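Local coordinates for protein serine-pyruvate aminotransferase (agxt) (Sulfolobus solfataricus, PDB 3ZRQ) that probably catalyses amino-group transfer between serine and pyruvate and between alanine and glyoxylate, using a pyridoxal 5'-phosphate cofactor, bound here in its aminated form, at residues 130-135 with 159-164; 166-171 with 183-188; 217-222 with 239-244. All coordinates share one frame; numbering follows the deposited sequence. Where two conformers were deposited one is given.

Contact 1: 130-135 with 159-164; sequences LVALTH and LIVVDG. With PMP (4'-deoxy-4'-aminopyridoxal-5'-phosphate), chain C.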
loop_
_atom_site.group_PDB
_atom_site.type_symbol
_atom_site.label_atom_id
_atom_site.label_comp_id
_atom_site.label_asym_id
_atom_site.label_seq_id
_atom_site.Cartn_x
_atom_site.Cartn_y
_atom_site.Cartn_z
ATOM N N LEU A 130 -11.742 -44.310 7.016
ATOM C CA LEU A 130 -11.672 -43.030 6.301
ATOM C C LEU A 130 -11.498 -43.184 4.809
ATOM O O LEU A 130 -10.620 -43.941 4.330
ATOM C CB LEU A 130 -10.508 -42.174 6.848
ATOM C CG LEU A 130 -10.416 -40.758 6.251
ATOM C CD1 LEU A 130 -10.361 -39.774 7.385
ATOM C CD2 LEU A 130 -9.223 -40.611 5.335
ATOM N N VAL A 131 -12.300 -42.420 4.064
ATOM C CA VAL A 131 -12.137 -42.341 2.609
ATOM C C VAL A 131 -11.742 -40.900 2.205
ATOM O O VAL A 131 -12.393 -39.938 2.594
ATOM C CB VAL A 131 -13.424 -42.781 1.849
ATOM C CG1 VAL A 131 -13.231 -42.632 0.316
ATOM C CG2 VAL A 131 -13.748 -44.258 2.184
ATOM N N ALA A 132 -10.681 -40.798 1.428
ATOM C CA ALA A 132 -10.156 -39.516 0.971
ATOM C C ALA A 132 -10.430 -39.363 -0.523
ATOM O O ALA A 132 -10.043 -40.227 -1.347
ATOM C CB ALA A 132 -8.641 -39.416 1.249
ATOM N N LEU A 133 -11.065 -38.236 -0.851
ATOM C CA LEU A 133 -11.371 -37.846 -2.233
ATOM C C LEU A 133 -10.656 -36.532 -2.623
ATOM O O LEU A 133 -10.321 -35.722 -1.736
ATOM C CB LEU A 133 -12.880 -37.638 -2.331
ATOM C CG LEU A 133 -13.773 -38.793 -1.885
ATOM C CD1 LEU A 133 -15.229 -38.385 -2.089
ATOM C CD2 LEU A 133 -13.393 -40.025 -2.711
ATOM N N THR A 134 -10.392 -36.343 -3.923
ATOM C CA THR A 134 -9.907 -35.053 -4.449
ATOM C C THR A 134 -11.004 -34.429 -5.322
ATOM O O THR A 134 -11.396 -35.023 -6.330
ATOM C CB THR A 134 -8.649 -35.231 -5.303
ATOM O OG1 THR A 134 -7.704 -36.074 -4.636
ATOM C CG2 THR A 134 -7.997 -33.880 -5.598
ATOM N N HIS A 135 -11.484 -33.234 -4.977
ATOM C CA HIS A 135 -12.586 -32.632 -5.748
ATOM C C HIS A 135 -12.076 -32.272 -7.154
ATOM O O HIS A 135 -12.625 -32.721 -8.151
ATOM C CB HIS A 135 -13.208 -31.428 -5.022
ATOM C CG HIS A 135 -14.565 -31.039 -5.517
ATOM N ND1 HIS A 135 -15.348 -30.113 -4.856
ATOM C CD2 HIS A 135 -15.297 -31.463 -6.581
ATOM C CE1 HIS A 135 -16.502 -29.972 -5.496
ATOM N NE2 HIS A 135 -16.499 -30.786 -6.544
ATOM N N LEU A 159 -15.693 -42.085 8.078
ATOM C CA LEU A 159 -15.277 -40.686 7.817
ATOM C C LEU A 159 -14.989 -40.450 6.333
ATOM O O LEU A 159 -14.354 -41.284 5.679
ATOM C CB LEU A 159 -14.017 -40.342 8.624
ATOM C CG LEU A 159 -14.115 -40.282 10.157
ATOM C CD1 LEU A 159 -12.732 -39.989 10.805
ATOM C CD2 LEU A 159 -15.198 -39.281 10.636
ATOM N N ILE A 160 -15.443 -39.303 5.812
ATOM C CA ILE A 160 -15.155 -38.922 4.432
ATOM C C ILE A 160 -14.503 -37.536 4.388
ATOM O O ILE A 160 -15.043 -36.588 4.924
ATOM C CB ILE A 160 -16.418 -38.928 3.536
ATOM C CG1 ILE A 160 -17.041 -40.335 3.464
ATOM C CG2 ILE A 160 -16.087 -38.474 2.105
ATOM C CD1 ILE A 160 -18.405 -40.316 2.773
ATOM N N VAL A 161 -13.326 -37.464 3.779
ATOM C CA VAL A 161 -12.627 -36.195 3.618
ATOM C C VAL A 161 -12.452 -35.857 2.133
ATOM O O VAL A 161 -12.170 -36.747 1.289
ATOM C CB VAL A 161 -11.268 -36.146 4.386
ATOM C CG1 VAL A 161 -11.419 -36.683 5.821
ATOM C CG2 VAL A 161 -10.167 -36.879 3.646
ATOM N N VAL A 162 -12.645 -34.569 1.811
ATOM C CA VAL A 162 -12.471 -34.104 0.438
ATOM C C VAL A 162 -11.443 -32.982 0.389
ATOM O O VAL A 162 -11.566 -31.977 1.117
ATOM C CB VAL A 162 -13.802 -33.601 -0.181
ATOM C CG1 VAL A 162 -13.588 -33.118 -1.634
ATOM C CG2 VAL A 162 -14.877 -34.698 -0.105
ATOM N N ASP A 163 -10.418 -33.188 -0.425
ATOM C CA ASP A 163 -9.469 -32.148 -0.750
ATOM C C ASP A 163 -10.133 -31.246 -1.818
ATOM O O ASP A 163 -10.225 -31.626 -3.004
ATOM C CB ASP A 163 -8.159 -32.787 -1.213
ATOM C CG ASP A 163 -7.232 -31.814 -1.908
ATOM O OD1 ASP A 163 -7.543 -30.597 -2.004
ATOM O OD2 ASP A 163 -6.177 -32.279 -2.391
ATOM N N GLY A 164 -10.643 -30.098 -1.345
ATOM C CA GLY A 164 -11.170 -29.015 -2.191
ATOM C C GLY A 164 -10.219 -27.837 -2.424
ATOM O O GLY A 164 -10.671 -26.713 -2.679
HETATM N N1 PMP C . -4.355 -30.511 -3.216
HETATM C C2 PMP C . -4.431 -30.011 -4.480
HETATM C C2A PMP C . -5.580 -30.469 -5.336
HETATM C C3 PMP C . -3.565 -28.999 -4.905
HETATM O O3 PMP C . -3.769 -28.416 -6.112
HETATM C C4 PMP C . -2.505 -28.644 -4.054
HETATM C C4A PMP C . -1.345 -27.820 -4.539
HETATM N N4A PMP C . -1.791 -26.629 -5.134
HETATM C C5 PMP C . -2.432 -29.198 -2.765
HETATM C C6 PMP C . -3.361 -30.144 -2.361
HETATM C C5A PMP C . -1.375 -28.791 -1.745
HETATM O O4P PMP C . -1.620 -27.434 -1.389
HETATM P P PMP C . -0.404 -26.533 -0.834
HETATM O O1P PMP C . 0.637 -26.360 -1.919
HETATM O O2P PMP C . 0.202 -27.225 0.375
HETATM O O3P PMP C . -1.048 -25.227 -0.453
HETATM O O HOH W 1 -5.956 -34.936 -2.946
#

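Contact 2: 166-171 with 183-188; sequences SSVGAE and YLTASQ. With PMP (4'-deoxy-4'-aminopyridoxal-5'-phosphate), chain C.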
loop_
_atom_site.group_PDB
_atom_site.type_symbol
_atom_site.label_atom_id
_atom_site.label_comp_id
_atom_site.label_asym_id
_atom_site.label_seq_id
_atom_site.Cartn_x
_atom_site.Cartn_y
_atom_site.Cartn_z
ATOM N N SER A 166 -8.347 -27.009 -5.056
ATOM C CA SER A 166 -8.633 -26.372 -6.352
ATOM C C SER A 166 -10.131 -26.382 -6.730
ATOM O O SER A 166 -10.496 -26.345 -7.926
ATOM C CB SER A 166 -7.818 -27.028 -7.469
ATOM O OG SER A 166 -6.450 -26.747 -7.351
ATOM N N SER A 167 -11.003 -26.444 -5.734
ATOM C CA SER A 167 -12.441 -26.419 -6.032
ATOM C C SER A 167 -13.266 -25.403 -5.232
ATOM O O SER A 167 -14.175 -24.772 -5.791
ATOM C CB SER A 167 -13.066 -27.818 -5.908
ATOM O OG SER A 167 -13.307 -28.124 -4.539
ATOM N N VAL A 168 -12.960 -25.259 -3.942
ATOM C CA VAL A 168 -13.717 -24.380 -3.065
ATOM C C VAL A 168 -13.581 -22.918 -3.525
ATOM O O VAL A 168 -12.480 -22.424 -3.719
ATOM C CB VAL A 168 -13.348 -24.573 -1.565
ATOM C CG1 VAL A 168 -14.125 -23.602 -0.665
ATOM C CG2 VAL A 168 -13.646 -26.048 -1.149
ATOM N N GLY A 169 -14.737 -22.290 -3.752
ATOM C CA GLY A 169 -14.843 -20.917 -4.233
ATOM C C GLY A 169 -15.103 -20.814 -5.723
ATOM O O GLY A 169 -15.239 -19.698 -6.263
ATOM N N ALA A 170 -15.184 -21.967 -6.390
ATOM C CA ALA A 170 -15.335 -22.032 -7.849
ATOM C C ALA A 170 -16.336 -23.095 -8.327
ATOM O O ALA A 170 -16.996 -22.902 -9.351
ATOM C CB ALA A 170 -14.012 -22.274 -8.489
ATOM N N GLU A 171 -16.397 -24.227 -7.616
ATOM C CA GLU A 171 -17.274 -25.338 -7.964
ATOM C C GLU A 171 -18.329 -25.409 -6.878
ATOM O O GLU A 171 -18.119 -24.921 -5.775
ATOM C CB GLU A 171 -16.525 -26.687 -8.011
ATOM C CG GLU A 171 -15.252 -26.741 -8.902
ATOM C CD GLU A 171 -15.486 -27.086 -10.385
ATOM O OE1 GLU A 171 -16.627 -27.294 -10.839
ATOM O OE2 GLU A 171 -14.493 -27.169 -11.129
ATOM N N TYR A 183 -14.031 -31.133 4.871
ATOM C CA TYR A 183 -13.853 -30.518 3.545
ATOM C C TYR A 183 -12.753 -29.487 3.746
ATOM O O TYR A 183 -12.837 -28.652 4.663
ATOM C CB TYR A 183 -15.151 -29.840 3.053
ATOM C CG TYR A 183 -15.459 -30.092 1.587
ATOM C CD1 TYR A 183 -14.607 -29.630 0.574
ATOM C CD2 TYR A 183 -16.582 -30.816 1.219
ATOM C CE1 TYR A 183 -14.882 -29.874 -0.766
ATOM C CE2 TYR A 183 -16.877 -31.075 -0.122
ATOM C CZ TYR A 183 -16.023 -30.603 -1.111
ATOM O OH TYR A 183 -16.297 -30.868 -2.435
ATOM N N LEU A 184 -11.697 -29.557 2.942
ATOM C CA LEU A 184 -10.580 -28.636 3.151
ATOM C C LEU A 184 -10.207 -27.867 1.872
ATOM O O LEU A 184 -10.563 -28.268 0.749
ATOM C CB LEU A 184 -9.356 -29.376 3.737
ATOM C CG LEU A 184 -8.717 -30.481 2.879
ATOM C CD1 LEU A 184 -7.610 -29.897 1.980
ATOM C CD2 LEU A 184 -8.120 -31.562 3.817
ATOM N N THR A 185 -9.485 -26.766 2.056
ATOM C CA THR A 185 -8.988 -25.967 0.941
ATOM C C THR A 185 -7.761 -25.169 1.403
ATOM O O THR A 185 -7.241 -25.385 2.534
ATOM C CB THR A 185 -10.141 -25.093 0.261
ATOM O OG1 THR A 185 -9.688 -24.486 -0.967
ATOM C CG2 THR A 185 -10.678 -24.010 1.185
ATOM N N ALA A 186 -7.265 -24.297 0.525
ATOM C CA ALA A 186 -6.160 -23.419 0.855
ATOM C C ALA A 186 -6.601 -21.991 0.555
ATOM O O ALA A 186 -7.660 -21.770 -0.082
ATOM C CB ALA A 186 -4.909 -23.787 0.049
ATOM N N SER A 187 -5.811 -21.022 1.019
ATOM C CA SER A 187 -6.127 -19.618 0.796
ATOM C C SER A 187 -5.834 -19.053 -0.601
ATOM O O SER A 187 -6.435 -18.040 -0.984
ATOM C CB SER A 187 -5.501 -18.726 1.883
ATOM O OG SER A 187 -4.093 -18.891 1.980
ATOM N N GLN A 188 -4.945 -19.710 -1.357
ATOM C CA GLN A 188 -4.327 -19.080 -2.517
ATOM C C GLN A 188 -4.902 -19.547 -3.841
ATOM O O GLN A 188 -4.380 -19.167 -4.883
ATOM C CB GLN A 188 -2.799 -19.282 -2.508
ATOM C CG GLN A 188 -2.318 -20.716 -2.925
ATOM C CD GLN A 188 -2.391 -21.759 -1.784
ATOM O OE1 GLN A 188 -2.743 -21.439 -0.641
ATOM N NE2 GLN A 188 -2.047 -23.009 -2.103
HETATM N N1 PMP C . -4.355 -30.511 -3.216
HETATM C C2 PMP C . -4.431 -30.011 -4.480
HETATM C C2A PMP C . -5.580 -30.469 -5.336
HETATM C C3 PMP C . -3.565 -28.999 -4.905
HETATM O O3 PMP C . -3.769 -28.416 -6.112
HETATM C C4 PMP C . -2.505 -28.644 -4.054
HETATM C C4A PMP C . -1.345 -27.820 -4.539
HETATM N N4A PMP C . -1.791 -26.629 -5.134
HETATM C C5 PMP C . -2.432 -29.198 -2.765
HETATM C C6 PMP C . -3.361 -30.144 -2.361
HETATM C C5A PMP C . -1.375 -28.791 -1.745
HETATM O O4P PMP C . -1.620 -27.434 -1.389
HETATM P P PMP C . -0.404 -26.533 -0.834
HETATM O O1P PMP C . 0.637 -26.360 -1.919
HETATM O O2P PMP C . 0.202 -27.225 0.375
HETATM O O3P PMP C . -1.048 -25.227 -0.453
HETATM O O HOH W 2 -9.874 -23.201 -3.960
#

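Contact 3: 217-222 with 239-244; sequences AGYYLD and AYFATP. With PMP (4'-deoxy-4'-aminopyridoxal-5'-phosphate), chain D.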
loop_
_atom_site.group_PDB
_atom_site.type_symbol
_atom_site.label_atom_id
_atom_site.label_comp_id
_atom_site.label_asym_id
_atom_site.label_seq_id
_atom_site.Cartn_x
_atom_site.Cartn_y
_atom_site.Cartn_z
ATOM N N ALA A 217 -1.836 -37.693 15.687
ATOM C CA ALA A 217 -1.310 -36.401 15.200
ATOM C C ALA A 217 -0.027 -35.992 15.906
ATOM O O ALA A 217 0.245 -36.436 17.030
ATOM C CB ALA A 217 -2.347 -35.312 15.347
ATOM N N GLY A 218 0.771 -35.165 15.235
ATOM C CA GLY A 218 1.944 -34.527 15.852
ATOM C C GLY A 218 1.480 -33.378 16.731
ATOM O O GLY A 218 0.400 -33.435 17.304
ATOM N N TYR A 219 2.278 -32.320 16.840
ATOM C CA TYR A 219 1.916 -31.218 17.738
ATOM C C TYR A 219 1.262 -30.046 16.974
ATOM O O TYR A 219 0.084 -29.709 17.181
ATOM C CB TYR A 219 3.155 -30.770 18.544
ATOM C CG TYR A 219 2.862 -29.775 19.653
ATOM C CD1 TYR A 219 2.208 -30.180 20.831
ATOM C CD2 TYR A 219 3.195 -28.427 19.505
ATOM C CE1 TYR A 219 1.939 -29.261 21.854
ATOM C CE2 TYR A 219 2.927 -27.501 20.523
ATOM C CZ TYR A 219 2.297 -27.929 21.680
ATOM O OH TYR A 219 2.045 -27.008 22.666
ATOM N N TYR A 220 2.024 -29.455 16.060
ATOM C CA TYR A 220 1.580 -28.294 15.278
ATOM C C TYR A 220 0.310 -28.574 14.467
ATOM O O TYR A 220 -0.544 -27.691 14.306
ATOM C CB TYR A 220 2.711 -27.850 14.351
ATOM C CG TYR A 220 2.603 -26.397 13.882
ATOM C CD1 TYR A 220 2.820 -25.341 14.779
ATOM C CD2 TYR A 220 2.383 -26.089 12.544
ATOM C CE1 TYR A 220 2.750 -23.995 14.371
ATOM C CE2 TYR A 220 2.327 -24.749 12.108
ATOM C CZ TYR A 220 2.505 -23.709 13.016
ATOM O OH TYR A 220 2.447 -22.378 12.603
ATOM N N LEU A 221 0.162 -29.826 14.006
ATOM C CA LEU A 221 -0.944 -30.160 13.096
ATOM C C LEU A 221 -2.073 -30.954 13.752
ATOM O O LEU A 221 -2.973 -31.461 13.075
ATOM C CB LEU A 221 -0.420 -30.851 11.832
ATOM C CG LEU A 221 0.618 -30.023 11.040
ATOM C CD1 LEU A 221 1.053 -30.821 9.784
ATOM C CD2 LEU A 221 0.052 -28.635 10.636
ATOM N N ASP A 222 -2.033 -31.043 15.076
ATOM C CA ASP A 222 -3.165 -31.583 15.830
ATOM C C ASP A 222 -4.256 -30.505 15.914
ATOM O O ASP A 222 -4.073 -29.436 16.544
ATOM C CB ASP A 222 -2.707 -32.026 17.225
ATOM C CG ASP A 222 -3.821 -32.759 18.035
ATOM O OD1 ASP A 222 -5.018 -32.753 17.634
ATOM O OD2 ASP A 222 -3.452 -33.354 19.079
ATOM N N ALA A 239 -7.073 -16.093 21.862
ATOM C CA ALA A 239 -6.466 -17.236 22.546
ATOM C C ALA A 239 -5.210 -17.583 21.771
ATOM O O ALA A 239 -5.117 -17.256 20.589
ATOM C CB ALA A 239 -7.427 -18.404 22.593
ATOM N N TYR A 240 -4.229 -18.183 22.431
ATOM C CA TYR A 240 -2.950 -18.444 21.791
ATOM C C TYR A 240 -2.592 -19.919 21.797
ATOM O O TYR A 240 -2.511 -20.548 22.857
ATOM C CB TYR A 240 -1.826 -17.619 22.435
ATOM C CG TYR A 240 -0.457 -17.987 21.937
ATOM C CD1 TYR A 240 0.001 -17.538 20.686
ATOM C CD2 TYR A 240 0.368 -18.823 22.687
ATOM C CE1 TYR A 240 1.274 -17.899 20.223
ATOM C CE2 TYR A 240 1.636 -19.200 22.221
ATOM C CZ TYR A 240 2.071 -18.735 20.997
ATOM O OH TYR A 240 3.321 -19.114 20.579
ATOM N N PHE A 241 -2.364 -20.483 20.614
ATOM C CA PHE A 241 -1.692 -21.771 20.559
ATOM C C PHE A 241 -0.289 -21.542 20.006
ATOM O O PHE A 241 0.716 -21.817 20.663
ATOM C CB PHE A 241 -2.436 -22.811 19.699
ATOM C CG PHE A 241 -1.567 -24.023 19.381
ATOM C CD1 PHE A 241 -0.926 -24.711 20.406
ATOM C CD2 PHE A 241 -1.362 -24.436 18.058
ATOM C CE1 PHE A 241 -0.081 -25.807 20.146
ATOM C CE2 PHE A 241 -0.519 -25.539 17.766
ATOM C CZ PHE A 241 0.123 -26.231 18.805
ATOM N N ALA A 242 -0.239 -21.083 18.757
ATOM C CA ALA A 242 1.048 -20.796 18.092
ATOM C C ALA A 242 0.739 -19.614 17.186
ATOM O O ALA A 242 -0.428 -19.420 16.798
ATOM C CB ALA A 242 1.519 -22.012 17.287
ATOM N N THR A 243 1.732 -18.772 16.891
ATOM C CA THR A 243 1.429 -17.532 16.138
ATOM C C THR A 243 0.906 -17.859 14.717
ATOM O O THR A 243 1.588 -18.560 13.991
ATOM C CB THR A 243 2.664 -16.654 16.032
ATOM O OG1 THR A 243 3.105 -16.347 17.370
ATOM C CG2 THR A 243 2.335 -15.329 15.270
ATOM N N PRO A 244 -0.300 -17.387 14.354
ATOM C CA PRO A 244 -0.817 -17.595 12.988
ATOM C C PRO A 244 -0.288 -16.521 12.026
ATOM O O PRO A 244 0.328 -15.559 12.487
ATOM C CB PRO A 244 -2.333 -17.436 13.151
ATOM C CG PRO A 244 -2.472 -16.521 14.357
ATOM C CD PRO A 244 -1.269 -16.676 15.220
HETATM N N1 PMP D . 9.858 -19.900 21.227
HETATM C C2 PMP D . 9.742 -18.712 21.914
HETATM C C2A PMP D . 10.938 -18.300 22.745
HETATM C C3 PMP D . 8.679 -17.843 21.626
HETATM O O3 PMP D . 8.631 -16.546 22.089
HETATM C C4 PMP D . 7.621 -18.323 20.842
HETATM C C4A PMP D . 6.349 -17.543 20.674
HETATM N N4A PMP D . 6.589 -16.125 20.681
HETATM C C5 PMP D . 7.710 -19.577 20.250
HETATM C C6 PMP D . 8.816 -20.378 20.483
HETATM C C5A PMP D . 6.572 -20.100 19.375
HETATM O O4P PMP D . 6.616 -19.366 18.165
HETATM P P PMP D . 5.339 -19.259 17.221
HETATM O O1P PMP D . 4.207 -18.642 18.013
HETATM O O2P PMP D . 4.964 -20.658 16.798
HETATM O O3P PMP D . 5.780 -18.395 16.043
HETATM O O HOH W 3 3.310 -20.609 14.517
#

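Contact 1: 130-135 with 159-164
The carboxylate of Asp163 has the methyl CG2 of Thr134 lying over one of its faces, 4.0 Å from OD2. OD2 stands 2.7 Å from N1 of the cofactor pyridine ring and also accepts a bond from a water, whose oxygen lies 2.7 Å from Thr134 OG1; OD1 accepts from the backbone N of Val165. With partners at both oxygens, the carboxylate is probably held against rotation. With CG anti to the backbone N (chi1 165°), the Asp163 side chain runs alongside that of Thr134, both pointing the same way. The imidazole of His135 leads away from strand 159-163, leaving the residue's CB to touch Val162 CG1 at 3.8 Å.

Behind these groups the backbones pair in parallel, in unbroken register. Five N-H...O bonds alternate between the strands, from Val131 N to Leu159 O at 2.8 Å through to His135 N on Asp163 O at 2.8 Å. At the far end Leu130 CD1 rests on Leu159 CB, 3.9 Å away. Helix 146-153 covers the face bearing Val131, Leu133 and Ile160. A strand-end aspartate at the pyridine nitrogen, carried by a largely parallel sheet, is characteristic of fold type I pyridoxal-phosphate enzymes.

Contact 2: 166-171 with 183-188
Two chi1 angles set Val168 against Thr185. In Val168, CG1 is anti to the backbone N (178°) and CG2 anti to the carbonyl carbon; in Thr185, OG1 takes the place anti to its N (-170°), leaving CG2 between N and the carbonyl carbon. The branched side chains therefore meet at their CB atoms, Val168 CB lying 3.7 Å from Thr185 CB, with Val168 CG1 3.9 Å from Thr185 CG2. Val168 CG2 reaches past them to Tyr183 CE1 at 4.0 Å, approaching the ring obliquely, whereas Ser167 OG sits at that ring's edge.

The setting is the cofactor-bearing sheet of a fold type I aminotransferase: the loop after strand 157-163 folds back over strand 182-186, and Met48 of helix 31-48 touches Val168, Tyr183 and Thr185 alike. No direct hydrogen bond joins the two segments. A water bridges them instead, donating to Val168 O at 2.7 Å and, over a longer 3.3 Å, to Thr185 OG1, whose hydroxyl also bonds Gly164 O. Within the loop, Ser167 O accepts from both Ala170 N and Glu171 N, a tight turn. Past the strand end, the bent chain of Gln188 brings NE2 2.9 Å from phosphate oxygen O3P of the cofactor, with an N-H...O angle of 147°.

Contact 3: 217-222 with 239-244
Apolar packing joins Tyr219 and Tyr220 to Phe241 and Ala242 at a phosphate-binding site of the fold type I dimer, where this chain helps hold the cofactor seated mainly on the second subunit. The Tyr219 ring, swung out with CG anti to the backbone N (chi1 -171°), meets that of Phe241 obliquely, planes at 57° and centroids 5.2 Å apart. Tyr219 CE2 comes within 3.5 Å of Phe241 CE1, and Tyr219 CZ lies at the edge of the Phe241 ring, in its plane. Were an alanine to replace Tyr219, a gap would probably open at that edge, though Trp226 would still meet the Phe241 ring edge-to-face. Next door, Tyr220 CE1 presses on the methyl CB of Ala242 at 3.7 Å.

Polar links run through water and phosphate. One water, in the plane of the Tyr220 ring at its edge, accepts from Tyr220 OH at 2.7 Å and donates both to Thr243 O and to phosphate oxygen O2P. Gly63 N and Thr64 OG1 of the second subunit also bond the cofactor. Oxygen O1P is gripped by three donors of segment 239-244: Tyr240 OH at 2.8 Å, Thr243 N at 2.7 Å and Thr243 OG1 at 2.6 Å.

How the contacts relate
From the N terminus the three contacts follow in series, none nesting within or crossing another. Contact 1 closes a loop that carries the hairpin of strands 136-137 and 142-143 and then helix 146-153. Contact 2 opens directly after it and closes a short, helix-free loop leading into strand 182-186, the neighbour of strand 157-163 in the sheet. The two touch, Gly164 N probably bonding Leu184 O, and both reach one cofactor. Contact 3 brackets helix 223-234, its nearest atoms about 11 Å from contact 2, and serves the cofactor seated on the second subunit; Tyr240 and Thr243 of that subunit return the service at the first, tying sheet to dimer interface.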